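Local coordinates for TRAP dicarboxylate transporter, DctP subunit (Sulfurospirillum deleyianum, PDB 4OVS), which binds succinate and probably delivers it, as the periplasmic solute-binding subunit, to a TRAP-type dicarboxylate transporter, at residues A44-A48 with E60-F64; L79-H85 with I239-F244. One frame throughout, in Å; residues are numbered along the deposited sequence.

Contact 1: residues A44-A48 with E60-F64; sequences ADFFA and EVIVF
Val61 meets the helix over Ala48, its CB lying 3.7 Å from Ala48 CA, a distance possible because alanine carries no more than a methyl group. That methyl also rests against the backbone of the strand, Ala48 CB standing 3.7 Å from Val61 O. With CG1 anti to the backbone N (chi1 178°), Val61 brings this branch to both Ala48 CB and the ring of Phe47, where Phe47 CE2 approaches Val61 CG1 to 4.1 Å; the two side chains run at about a right angle. Phe47 is buried and continues past Val61 to Val30 and to the long helix 253-289, a span that calls for a large apolar residue. Beside this apolar patch a single water joins the backbones, giving a hydrogen to Ala48 O at 2.7 Å and accepting one from Val61 N. Helix and strand belong to the beta-alpha-beta unit of strand 26-31, helix 39-54 and strand 59-64, whose strands pair in parallel; the short segments run nearly antiparallel, at 165°, with axes 8.2 Å apart, as expected of a crossover helix that packs on the sheet and carries the chain back antiparallel to its strands. Ile62, turned from the helix, adds backbone bonds to strand 26-31. Two residues beyond Val61, Val63 again faces the helix and splits its branches: Val63 CG2 touches Ala48 CB at 3.8 Å, while CG1 reaches Ala44 CB. The carboxylate of the exposed Asp45 comes alongside this valine, Asp45 OD1 lying 3.7 Å from Val63 CB. An alanine in place of this valine would remove CG1 and CG2, and is likely to open a gap between strand and helix at the methyls of Ala44 and Ala48. Ala44, one helical turn after the succinate-binding Lys40, also touches His32.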
loop_
_atom_site.group_PDB
_atom_site.type_symbol
_atom_site.label_atom_id
_atom_site.label_comp_id
_atom_site.label_asym_id
_atom_site.label_seq_id
_atom_site.Cartn_x
_atom_site.Cartn_y
_atom_site.Cartn_z
ATOM N N ALA A 44 1.924 2.556 13.200
ATOM C CA ALA A 44 0.731 3.125 13.817
ATOM C C ALA A 44 0.813 3.012 15.351
ATOM O O ALA A 44 0.510 3.956 16.060
ATOM C CB ALA A 44 -0.546 2.417 13.310
ATOM N N ASP A 45 1.237 1.836 15.844
ATOM C CA ASP A 45 1.360 1.568 17.287
ATOM C C ASP A 45 2.456 2.422 17.927
ATOM O O ASP A 45 2.314 2.915 19.057
ATOM C CB ASP A 45 1.636 0.072 17.553
ATOM C CG ASP A 45 0.377 -0.809 17.446
ATOM O OD1 ASP A 45 -0.767 -0.289 17.545
ATOM O OD2 ASP A 45 0.579 -2.057 17.343
ATOM N N PHE A 46 3.507 2.675 17.188
ATOM C CA PHE A 46 4.578 3.555 17.674
ATOM C C PHE A 46 4.064 4.988 17.774
ATOM O O PHE A 46 4.229 5.653 18.789
ATOM C CB PHE A 46 5.794 3.440 16.756
ATOM C CG PHE A 46 6.984 4.159 17.251
ATOM C CD1 PHE A 46 7.199 5.460 16.875
ATOM C CD2 PHE A 46 7.859 3.583 18.145
ATOM C CE1 PHE A 46 8.297 6.182 17.334
ATOM C CE2 PHE A 46 8.955 4.316 18.624
ATOM C CZ PHE A 46 9.162 5.613 18.199
ATOM N N PHE A 47 3.390 5.448 16.743
ATOM C CA PHE A 47 2.679 6.759 16.835
ATOM C C PHE A 47 1.845 6.854 18.056
ATOM O O PHE A 47 1.959 7.806 18.820
ATOM C CB PHE A 47 1.815 6.947 15.634
ATOM C CG PHE A 47 0.887 8.126 15.716
ATOM C CD1 PHE A 47 1.397 9.439 15.705
ATOM C CD2 PHE A 47 -0.485 7.952 15.761
ATOM C CE1 PHE A 47 0.553 10.504 15.779
ATOM C CE2 PHE A 47 -1.328 9.050 15.801
ATOM C CZ PHE A 47 -0.810 10.317 15.794
ATOM N N ALA A 48 1.035 5.823 18.311
ATOM C CA ALA A 48 0.109 5.873 19.425
ATOM C C ALA A 48 0.840 5.989 20.757
ATOM O O ALA A 48 0.506 6.810 21.623
ATOM C CB ALA A 48 -0.776 4.599 19.420
ATOM N N GLU A 60 -4.821 9.976 24.573
ATOM C CA GLU A 60 -4.700 8.523 24.373
ATOM C C GLU A 60 -5.098 8.165 22.921
ATOM O O GLU A 60 -6.170 8.516 22.475
ATOM C CB GLU A 60 -5.517 7.715 25.389
ATOM C CG GLU A 60 -5.289 6.170 25.199
ATOM C CD GLU A 60 -5.658 5.255 26.403
ATOM O OE1 GLU A 60 -6.590 5.573 27.178
ATOM O OE2 GLU A 60 -4.985 4.194 26.552
ATOM N N VAL A 61 -4.199 7.520 22.190
ATOM C CA VAL A 61 -4.458 7.127 20.797
ATOM C C VAL A 61 -4.775 5.614 20.782
ATOM O O VAL A 61 -3.976 4.821 21.304
ATOM C CB VAL A 61 -3.276 7.399 19.926
ATOM C CG1 VAL A 61 -3.572 6.931 18.447
ATOM C CG2 VAL A 61 -2.849 8.900 19.975
ATOM N N ILE A 62 -5.930 5.238 20.250
ATOM C CA ILE A 62 -6.324 3.827 20.123
ATOM C C ILE A 62 -6.299 3.464 18.629
ATOM O O ILE A 62 -6.870 4.155 17.787
ATOM C CB ILE A 62 -7.703 3.557 20.719
ATOM C CG1 ILE A 62 -7.719 3.937 22.206
ATOM C CG2 ILE A 62 -8.144 2.043 20.509
ATOM C CD1 ILE A 62 -6.555 3.392 23.019
ATOM N N VAL A 63 -5.572 2.407 18.310
ATOM C CA VAL A 63 -5.362 1.965 16.937
ATOM C C VAL A 63 -6.195 0.689 16.685
ATOM O O VAL A 63 -6.087 -0.288 17.414
ATOM C CB VAL A 63 -3.870 1.607 16.688
ATOM C CG1 VAL A 63 -3.691 1.061 15.285
ATOM C CG2 VAL A 63 -2.948 2.804 16.913
ATOM N N PHE A 64 -7.027 0.721 15.644
ATOM C CA PHE A 64 -7.790 -0.394 15.207
ATOM C C PHE A 64 -7.243 -0.944 13.887
ATOM O O PHE A 64 -7.497 -0.391 12.818
ATOM C CB PHE A 64 -9.247 0.056 14.990
ATOM C CG PHE A 64 -9.967 0.452 16.248
ATOM C CD1 PHE A 64 -10.671 -0.465 16.973
ATOM C CD2 PHE A 64 -9.965 1.774 16.685
ATOM C CE1 PHE A 64 -11.358 -0.089 18.120
ATOM C CE2 PHE A 64 -10.666 2.148 17.831
ATOM C CZ PHE A 64 -11.342 1.234 18.544
HETATM O O HOH W 1 -1.582 6.813 23.354
#

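Contact 2: residues L79-H85 with I239-F244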
loop_
_atom_site.group_PDB
_atom_site.type_symbol
_atom_site.label_atom_id
_atom_site.label_comp_id
_atom_site.label_asym_id
_atom_site.label_seq_id
_atom_site.Cartn_x
_atom_site.Cartn_y
_atom_site.Cartn_z
ATOM N N LEU A 79 -13.497 9.396 7.819
ATOM C CA LEU A 79 -12.633 10.527 8.104
ATOM C C LEU A 79 -13.382 11.827 7.768
ATOM O O LEU A 79 -13.383 12.768 8.548
ATOM C CB LEU A 79 -11.304 10.411 7.330
ATOM C CG LEU A 79 -10.068 9.980 8.158
ATOM C CD1 LEU A 79 -10.325 8.721 8.889
ATOM C CD2 LEU A 79 -8.836 9.824 7.286
ATOM N N LYS A 80 -14.073 11.869 6.635
ATOM C CA LYS A 80 -14.844 13.060 6.309
ATOM C C LYS A 80 -15.793 13.446 7.437
ATOM O O LYS A 80 -15.920 14.615 7.764
ATOM C CB LYS A 80 -15.619 12.888 5.004
ATOM C CG LYS A 80 -14.710 12.799 3.780
ATOM C CD LYS A 80 -14.414 14.175 3.170
ATOM C CE LYS A 80 -14.131 14.054 1.667
ATOM N NZ LYS A 80 -14.204 15.374 0.969
ATOM N N LEU A 81 -16.441 12.464 8.038
ATOM C CA LEU A 81 -17.462 12.727 9.056
ATOM C C LEU A 81 -16.867 12.892 10.458
ATOM O O LEU A 81 -17.568 13.307 11.376
ATOM C CB LEU A 81 -18.480 11.583 9.096
ATOM C CG LEU A 81 -19.565 11.532 8.027
ATOM C CD1 LEU A 81 -18.986 11.681 6.659
ATOM C CD2 LEU A 81 -20.336 10.226 8.100
ATOM N N GLY A 82 -15.592 12.547 10.626
ATOM C CA GLY A 82 -14.933 12.599 11.935
ATOM C C GLY A 82 -15.144 11.403 12.852
ATOM O O GLY A 82 -14.809 11.421 14.047
ATOM N N ASN A 83 -15.726 10.355 12.305
ATOM C CA ASN A 83 -15.885 9.076 13.033
ATOM C C ASN A 83 -14.567 8.279 13.149
ATOM O O ASN A 83 -14.422 7.361 13.958
ATOM C CB ASN A 83 -16.959 8.256 12.345
ATOM C CG ASN A 83 -18.291 8.953 12.363
ATOM O OD1 ASN A 83 -18.667 9.541 13.366
ATOM N ND2 ASN A 83 -18.996 8.921 11.246
ATOM N N ALA A 84 -13.609 8.632 12.324
ATOM C CA ALA A 84 -12.249 8.166 12.509
ATOM C C ALA A 84 -11.399 9.399 12.267
ATOM O O ALA A 84 -11.853 10.360 11.637
ATOM C CB ALA A 84 -11.926 7.046 11.528
ATOM N N HIS A 85 -10.183 9.386 12.789
ATOM C CA HIS A 85 -9.379 10.575 12.846
ATOM C C HIS A 85 -8.141 10.495 11.992
ATOM O O HIS A 85 -7.732 11.477 11.398
ATOM C CB HIS A 85 -9.008 10.811 14.303
ATOM C CG HIS A 85 -10.196 10.886 15.197
ATOM N ND1 HIS A 85 -10.156 10.550 16.530
ATOM C CD2 HIS A 85 -11.463 11.300 14.953
ATOM C CE1 HIS A 85 -11.343 10.760 17.075
ATOM N NE2 HIS A 85 -12.149 11.220 16.139
ATOM N N ILE A 239 -3.036 10.316 6.345
ATOM C CA ILE A 239 -3.990 11.407 6.359
ATOM C C ILE A 239 -4.786 11.531 7.641
ATOM O O ILE A 239 -4.988 10.559 8.365
ATOM C CB ILE A 239 -5.012 11.324 5.239
ATOM C CG1 ILE A 239 -5.696 9.955 5.266
ATOM C CG2 ILE A 239 -4.345 11.600 3.893
ATOM C CD1 ILE A 239 -6.890 9.922 4.388
HETATM N N MSE A 240 -5.263 12.745 7.896
HETATM C CA MSE A 240 -6.095 12.993 9.054
HETATM C C MSE A 240 -7.429 13.600 8.652
HETATM O O MSE A 240 -7.574 14.174 7.574
HETATM C CB MSE A 240 -5.399 13.897 10.069
HETATM C CG MSE A 240 -4.054 13.487 10.517
HETATM SE SE MSE A 240 -3.506 14.367 12.208
HETATM C CE MSE A 240 -3.101 16.177 11.525
ATOM N N SER A 241 -8.416 13.424 9.515
ATOM C CA SER A 241 -9.727 14.034 9.315
ATOM C C SER A 241 -9.597 15.543 9.517
ATOM O O SER A 241 -9.143 16.022 10.563
ATOM C CB SER A 241 -10.753 13.471 10.296
ATOM O OG SER A 241 -11.933 14.254 10.289
ATOM N N GLU A 242 -9.973 16.289 8.498
ATOM C CA GLU A 242 -9.942 17.746 8.568
ATOM C C GLU A 242 -10.812 18.350 9.701
ATOM O O GLU A 242 -10.416 19.347 10.334
ATOM C CB GLU A 242 -10.391 18.284 7.212
ATOM C CG GLU A 242 -10.241 19.735 7.010
ATOM C CD GLU A 242 -10.559 20.094 5.578
ATOM O OE1 GLU A 242 -9.606 20.172 4.762
ATOM O OE2 GLU A 242 -11.767 20.264 5.273
ATOM N N SER A 243 -11.986 17.779 9.969
ATOM C CA SER A 243 -12.847 18.365 10.993
ATOM C C SER A 243 -12.381 17.944 12.388
ATOM O O SER A 243 -12.421 18.741 13.330
ATOM C CB SER A 243 -14.315 18.023 10.732
ATOM O OG SER A 243 -14.501 16.637 10.634
ATOM N N PHE A 244 -11.874 16.715 12.519
ATOM C CA PHE A 244 -11.167 16.350 13.743
ATOM C C PHE A 244 -9.992 17.319 13.988
ATOM O O PHE A 244 -9.852 17.862 15.079
ATOM C CB PHE A 244 -10.665 14.888 13.701
ATOM C CG PHE A 244 -9.478 14.625 14.609
ATOM C CD1 PHE A 244 -9.645 14.426 15.968
ATOM C CD2 PHE A 244 -8.195 14.567 14.084
ATOM C CE1 PHE A 244 -8.546 14.191 16.789
ATOM C CE2 PHE A 244 -7.082 14.356 14.894
ATOM C CZ PHE A 244 -7.258 14.165 16.246
HETATM O O HOH W 2 -13.527 16.135 7.761
HETATM O O HOH W 3 -17.507 16.393 9.796
#
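Ser241 holds the two segments together with both its side chain and its backbone. Its OG gives a hydrogen to Leu79 O at 2.7 Å, and its N donates to His85 O at 2.8 Å with an N-H...O angle of 161°. The bond to His85 O lies where strand 233-241 runs antiparallel to strand 86-87 in the large sheet, and Met240 CA adds a CA-H...O contact to the same oxygen. The serine is also the N-cap of helix 242-247, OG accepting a weak bond from Phe244 N, while the opposing helix 75-81 ends in a Schellman motif at Gly82: a helix start and a helix end share one hydroxyl-carbonyl bond. Leu79 O is gripped twice, since Gly82 N reaches it at 3.0 Å as well. Gly82 has a positive phi, at which a CB would jam against the preceding carbonyl, so glycine suits the turn. Serine suits the cap because OG, swung anti to the backbone N (chi1 168°), can give one hydrogen and receive another. Farther out, two waters bridge Lys80 O to the first turn of helix 242-247, one to Ser243 N and the other to Ser243 OG, while Lys80 NZ is bonded to Lys135 O. On one flank the apolar Leu79 and Ile239 pack against each other and on Phe137, Leu79 CD2 coming unusually close, 3.5 Å, to Ile239 CD1. On another flank His85 and Phe244 form an offset stack, centroids 4.4 Å apart and planes at 11°. The imidazole suits this place because its flat face lies on the phenyl ring while ND1 takes part in a hydrogen bond with Lys29 N. His85 CB sits over the centre of the Phe244 ring, 3.8 Å from its centroid.

Overall arrangement
From the N terminus the chain passes through strand 26-31 into helix 39-54 and returns along strand 59-64, so contact 1 closes a short loop of 11 residues. It is complete before helix 75-81 begins. Contact 2 then closes a far longer loop of 153 residues, joining the end of that helix to the strand-to-helix junction at 239-244. The two loops lie in series, neither nested nor crossed. The centres of contact 1 and contact 2 are about 15 Å apart. The nearest atoms of contact 1 and contact 2 are about 6 Å apart, without touching. Strand 26-31 links them through the same sheet: Val61 packs on its Ile28 from contact 1, His85 and Phe244 from contact 2.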